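Local coordinates for protein N-(5'-phosphoribosyl)anthranilate isomerase (Pyrococcus furiosus, PDB 4AAJ) that catalyses the isomerisation of N-(5-phospho-beta-D-ribosyl)anthranilate to 1-(2-carboxyphenylamino)-1-deoxy-D-ribulose 5-phosphate, the third step of tryptophan synthesis from chorismate, at residues A[122-127]-A[164-169]. Residues are numbered along the deposited sequence; the frame is centred on the assembly and turned at random.
Sequences FRVPTI and LRVSSL
Val166 and Ser167, in the first turn of helix 165-173, close on Val124 and Pro125 just past the end of strand 117-123, a worked example of a loop and a helix start meeting through a few small side chains. The carboxylate of Asp163, just ahead of the helix, accepts weak hydrogen bonds from the backbone N of Arg165 (OD1) and of Val166 (OD2); Asp163 also shares a backbone hydrogen bond with Thr126. Val166 divides its two methyls between the loop residues: CG2 lies 4.4 Å from Pro125 CD, while CG1 lies 4.5 Å from Val124 CG1, a loose methyl-to-methyl approach. Ser167 follows with its hydroxyl, OG set anti to the carbonyl carbon (chi1 -71°), and this oxygen faces the fork of Val124, 3.8 Å from CG1 and equally far from CG2. The touch is plain van der Waals contact. Leu152 of strand 149-153 touches both Val124 and Ser167, and Leu138 of helix 131-144 also meets Val124, so the valine is buried among three elements. The loop follows the fifth strand and the helix the sixth, placing the contact at the C-terminal end of the strands, the end that carries the active site in (beta/alpha)8 TIM barrels.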
loop_
_atom_site.group_PDB
_atom_site.type_symbol
_atom_site.label_atom_id
_atom_site.label_comp_id
_atom_site.label_asym_id
_atom_site.label_seq_id
_atom_site.Cartn_x
_atom_site.Cartn_y
_atom_site.Cartn_z
ATOM N N PHE A 122 -1.499 5.951 6.502
ATOM C CA PHE A 122 -1.668 6.540 7.823
ATOM C C PHE A 122 -1.175 5.539 8.866
ATOM O O PHE A 122 -1.502 4.347 8.816
ATOM C CB PHE A 122 -3.139 6.916 8.072
ATOM C CG PHE A 122 -3.658 8.015 7.177
ATOM C CD1 PHE A 122 -4.198 7.719 5.922
ATOM C CD2 PHE A 122 -3.634 9.347 7.591
ATOM C CE1 PHE A 122 -4.692 8.726 5.101
ATOM C CE2 PHE A 122 -4.127 10.358 6.774
ATOM C CZ PHE A 122 -4.655 10.046 5.522
ATOM N N ARG A 123 -0.372 6.025 9.810
ATOM C CA ARG A 123 0.108 5.184 10.893
ATOM C C ARG A 123 -0.994 4.972 11.934
ATOM O O ARG A 123 -1.667 5.919 12.350
ATOM C CB ARG A 123 1.376 5.783 11.535
ATOM C CG ARG A 123 1.837 5.091 12.815
ATOM C CD ARG A 123 2.346 3.675 12.561
ATOM N NE ARG A 123 3.803 3.612 12.432
ATOM C CZ ARG A 123 4.465 2.606 11.861
ATOM N NH1 ARG A 123 3.807 1.572 11.345
ATOM N NH2 ARG A 123 5.790 2.642 11.797
ATOM N N VAL A 124 -1.195 3.717 12.322
ATOM C CA VAL A 124 -2.017 3.410 13.489
ATOM C C VAL A 124 -1.079 3.108 14.663
ATOM O O VAL A 124 0.047 2.635 14.455
ATOM C CB VAL A 124 -3.008 2.239 13.248
ATOM C CG1 VAL A 124 -4.005 2.585 12.145
ATOM C CG2 VAL A 124 -2.283 0.939 12.930
ATOM N N PRO A 125 -1.528 3.399 15.896
ATOM C CA PRO A 125 -0.736 3.119 17.105
ATOM C C PRO A 125 -0.339 1.639 17.259
ATOM O O PRO A 125 -1.107 0.747 16.900
ATOM C CB PRO A 125 -1.684 3.525 18.242
ATOM C CG PRO A 125 -2.604 4.535 17.641
ATOM C CD PRO A 125 -2.780 4.121 16.205
ATOM N N THR A 126 0.858 1.389 17.785
ATOM C CA THR A 126 1.265 0.031 18.170
ATOM C C THR A 126 0.397 -0.443 19.339
ATOM O O THR A 126 -0.075 -1.583 19.357
ATOM C CB THR A 126 2.759 -0.023 18.555
ATOM O OG1 THR A 126 3.544 0.565 17.508
ATOM C CG2 THR A 126 3.216 -1.460 18.775
ATOM N N ILE A 127 0.190 0.447 20.307
ATOM C CA ILE A 127 -0.760 0.213 21.396
ATOM C C ILE A 127 -1.696 1.415 21.561
ATOM O O ILE A 127 -1.316 2.556 21.281
ATOM C CB ILE A 127 -0.057 -0.135 22.734
ATOM C CG1 ILE A 127 1.025 0.899 23.082
ATOM C CG2 ILE A 127 0.518 -1.546 22.698
ATOM C CD1 ILE A 127 0.535 2.008 23.989
ATOM N N LEU A 164 -4.931 -4.167 16.888
ATOM C CA LEU A 164 -5.741 -4.205 15.674
ATOM C C LEU A 164 -7.103 -3.548 15.895
ATOM O O LEU A 164 -7.923 -3.470 14.971
ATOM C CB LEU A 164 -5.967 -5.653 15.230
ATOM C CG LEU A 164 -4.785 -6.543 14.845
ATOM C CD1 LEU A 164 -5.266 -7.972 14.681
ATOM C CD2 LEU A 164 -4.110 -6.067 13.570
ATOM N N ARG A 165 -7.344 -3.095 17.123
ATOM C CA ARG A 165 -8.626 -2.512 17.495
ATOM C C ARG A 165 -8.913 -1.183 16.799
ATOM O O ARG A 165 -10.038 -0.954 16.353
ATOM C CB ARG A 165 -8.733 -2.358 19.018
ATOM C CG ARG A 165 -9.046 -3.656 19.756
ATOM C CD ARG A 165 -10.426 -4.184 19.389
ATOM N NE ARG A 165 -11.490 -3.250 19.761
ATOM C CZ ARG A 165 -12.664 -3.149 19.138
ATOM N NH1 ARG A 165 -12.942 -3.918 18.091
ATOM N NH2 ARG A 165 -13.562 -2.266 19.561
ATOM N N VAL A 166 -7.909 -0.310 16.711
ATOM C CA VAL A 166 -8.080 0.968 16.016
ATOM C C VAL A 166 -8.412 0.669 14.555
ATOM O O VAL A 166 -9.384 1.211 14.006
ATOM C CB VAL A 166 -6.835 1.873 16.110
ATOM C CG1 VAL A 166 -7.061 3.186 15.365
ATOM C CG2 VAL A 166 -6.476 2.161 17.565
ATOM N N SER A 167 -7.620 -0.223 13.950
ATOM C CA SER A 167 -7.801 -0.609 12.544
ATOM C C SER A 167 -9.212 -1.128 12.248
ATOM O O SER A 167 -9.833 -0.705 11.274
ATOM C CB SER A 167 -6.724 -1.607 12.102
ATOM O OG SER A 167 -5.468 -0.953 12.013
ATOM N N SER A 168 -9.705 -2.021 13.107
ATOM C CA SER A 168 -11.074 -2.555 13.045
ATOM C C SER A 168 -12.145 -1.484 12.884
ATOM O O SER A 168 -13.059 -1.627 12.068
ATOM C CB SER A 168 -11.384 -3.374 14.306
ATOM O OG SER A 168 -10.946 -4.715 14.166
ATOM N N LEU A 169 -12.017 -0.417 13.666
ATOM C CA LEU A 169 -13.022 0.642 13.736
ATOM C C LEU A 169 -12.905 1.677 12.620
ATOM O O LEU A 169 -13.913 2.245 12.181
ATOM C CB LEU A 169 -12.957 1.323 15.098
ATOM C CG LEU A 169 -13.209 0.407 16.304
ATOM C CD1 LEU A 169 -12.719 1.083 17.570
ATOM C CD2 LEU A 169 -14.676 0.003 16.424
#